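Local coordinates for protein ADP-ribosylating toxin CARDS (Mycoplasma pneumoniae, PDB 4TLV) that transfers the ADP-ribosyl group of NAD(+) to multiple target proteins and causes vacuolation of mammalian cells as the main virulence factor of its bacterium, at residues 273-278 / 429-434. Sequence-based numbering, arbitrary orientation.
Sequences EDTPVY and AQFVTM. With ACT (acetate ion), chain M.
With CG anti to its backbone N (chi1 -178°), Phe431 sends its ring toward 273-278, where it meets Val277, whose CG1 is likewise anti to its own N (chi1 -179°) and reaches Phe431 CE2. The other methyl, Val277 CG2, lies over one face, 3.5 Å from the centroid of the Phe431 ring and shifted toward CZ and CE1, a close CH-pi contact. Two residues earlier, Thr275 OG1 comes obliquely to the same ring, 3.6 Å from Phe431 CD1, and also makes a weak hydrogen bond to Phe315 O. Thr275 CG2 rests against Gln430 CG. The two segments are the entry and exit of D2, a beta-trefoil domain: 273-278 carries the last two residues of the KELED motif and runs into strand 278-281, while 429-434, which begins as a short 3-10 turn, follows strand 415-421 on the way to D3. Ile420 of that strand and Phe315 pack against both Val277 and Phe431. At the KELED end Gln430 reaches out with its chain extended beyond CG, and Glu273 N donates to Gln430 OE1 at 2.9 Å from above the carbonyl plane. Gln430 NE2 is bonded to Glu271 O, which fixes the amide's orientation from its other end. The Glu273 carboxylate lies nearly parallel to that amide, 12° between planes, but OE1 stands 3.2 Å from Gln430 NE2 at an angle too poor for a bond; OE2 is hydrogen-bonded to His163 NE2.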
# COMPACT_ATOMS: atom_id res chain seq x y z
N GLU A 273 -7.02 -17.41 -9.95
CA GLU A 273 -8.30 -17.89 -10.45
C GLU A 273 -9.37 -16.89 -10.06
O GLU A 273 -9.22 -16.19 -9.05
CB GLU A 273 -8.68 -19.24 -9.82
CG GLU A 273 -7.67 -20.35 -10.05
CD GLU A 273 -7.78 -21.48 -9.02
OE1 GLU A 273 -8.46 -21.33 -7.96
OE2 GLU A 273 -7.15 -22.53 -9.27
N ASP A 274 -10.43 -16.81 -10.85
CA ASP A 274 -11.57 -15.97 -10.52
C ASP A 274 -12.40 -16.63 -9.44
O ASP A 274 -12.86 -17.76 -9.61
CB ASP A 274 -12.43 -15.75 -11.77
CG ASP A 274 -11.77 -14.82 -12.79
OD1 ASP A 274 -10.77 -14.14 -12.45
OD2 ASP A 274 -12.27 -14.77 -13.92
N THR A 275 -12.60 -15.95 -8.32
CA THR A 275 -13.33 -16.53 -7.21
C THR A 275 -14.52 -15.67 -6.78
O THR A 275 -14.34 -14.50 -6.43
CB THR A 275 -12.41 -16.70 -5.97
OG1 THR A 275 -11.87 -15.43 -5.59
CG2 THR A 275 -11.24 -17.64 -6.27
N PRO A 276 -15.73 -16.25 -6.80
CA PRO A 276 -16.84 -15.57 -6.12
C PRO A 276 -16.65 -15.71 -4.61
O PRO A 276 -15.80 -16.48 -4.17
CB PRO A 276 -18.06 -16.38 -6.58
CG PRO A 276 -17.50 -17.75 -6.83
CD PRO A 276 -16.17 -17.46 -7.51
N VAL A 277 -17.44 -14.98 -3.83
CA VAL A 277 -17.26 -14.95 -2.39
C VAL A 277 -18.58 -15.30 -1.69
O VAL A 277 -19.61 -14.65 -1.92
CB VAL A 277 -16.80 -13.55 -1.91
CG1 VAL A 277 -16.61 -13.55 -0.39
CG2 VAL A 277 -15.49 -13.15 -2.64
N TYR A 278 -18.51 -16.32 -0.83
CA TYR A 278 -19.67 -16.81 -0.08
C TYR A 278 -19.50 -16.60 1.41
O TYR A 278 -18.48 -16.97 1.98
CB TYR A 278 -19.85 -18.31 -0.32
CG TYR A 278 -20.32 -18.68 -1.70
CD1 TYR A 278 -19.46 -18.67 -2.78
CD2 TYR A 278 -21.64 -19.06 -1.91
CE1 TYR A 278 -19.89 -19.01 -4.04
CE2 TYR A 278 -22.09 -19.42 -3.17
CZ TYR A 278 -21.21 -19.39 -4.23
OH TYR A 278 -21.66 -19.74 -5.47
N ALA A 429 -10.20 -21.45 -2.09
CA ALA A 429 -9.28 -21.19 -0.98
C ALA A 429 -8.42 -19.95 -1.18
O ALA A 429 -8.06 -19.27 -0.22
CB ALA A 429 -8.39 -22.42 -0.73
N GLN A 430 -8.06 -19.65 -2.43
CA GLN A 430 -7.12 -18.55 -2.64
C GLN A 430 -7.73 -17.18 -2.35
O GLN A 430 -7.00 -16.22 -2.14
CB GLN A 430 -6.48 -18.59 -4.04
CG GLN A 430 -7.40 -18.18 -5.16
CD GLN A 430 -6.69 -18.25 -6.49
OE1 GLN A 430 -6.54 -17.10 -7.14
NE2 GLN A 430 -6.25 -19.33 -6.91
N PHE A 431 -9.05 -17.09 -2.30
CA PHE A 431 -9.64 -15.80 -1.96
C PHE A 431 -9.10 -15.25 -0.64
O PHE A 431 -8.85 -14.05 -0.51
CB PHE A 431 -11.17 -15.82 -1.92
CG PHE A 431 -11.74 -14.47 -1.61
CD1 PHE A 431 -11.66 -13.46 -2.55
CD2 PHE A 431 -12.28 -14.18 -0.37
CE1 PHE A 431 -12.15 -12.19 -2.26
CE2 PHE A 431 -12.77 -12.93 -0.10
CZ PHE A 431 -12.70 -11.93 -1.05
N VAL A 432 -8.91 -16.12 0.35
CA VAL A 432 -8.50 -15.67 1.67
C VAL A 432 -6.98 -15.55 1.82
O VAL A 432 -6.44 -15.68 2.93
CB VAL A 432 -9.13 -16.53 2.79
CG1 VAL A 432 -10.66 -16.43 2.71
CG2 VAL A 432 -8.67 -17.97 2.68
N THR A 433 -6.31 -15.25 0.71
CA THR A 433 -4.89 -14.95 0.68
C THR A 433 -4.70 -13.67 -0.14
O THR A 433 -5.56 -13.31 -0.92
CB THR A 433 -4.08 -16.08 0.02
OG1 THR A 433 -4.44 -16.18 -1.36
CG2 THR A 433 -4.38 -17.43 0.71
N MET A 434 -3.58 -12.99 0.04
CA MET A 434 -3.38 -11.69 -0.60
C MET A 434 -2.56 -11.82 -1.88
O MET A 434 -1.38 -12.12 -1.84
CB MET A 434 -2.73 -10.72 0.40
CG MET A 434 -3.66 -10.26 1.50
SD MET A 434 -2.77 -9.42 2.81
CE MET A 434 -2.39 -10.78 3.87
C ACT M . -11.09 -25.15 -3.09
O ACT M . -10.41 -24.11 -3.26
OXT ACT M . -10.89 -26.10 -3.88
CH3 ACT M . -12.10 -25.25 -1.99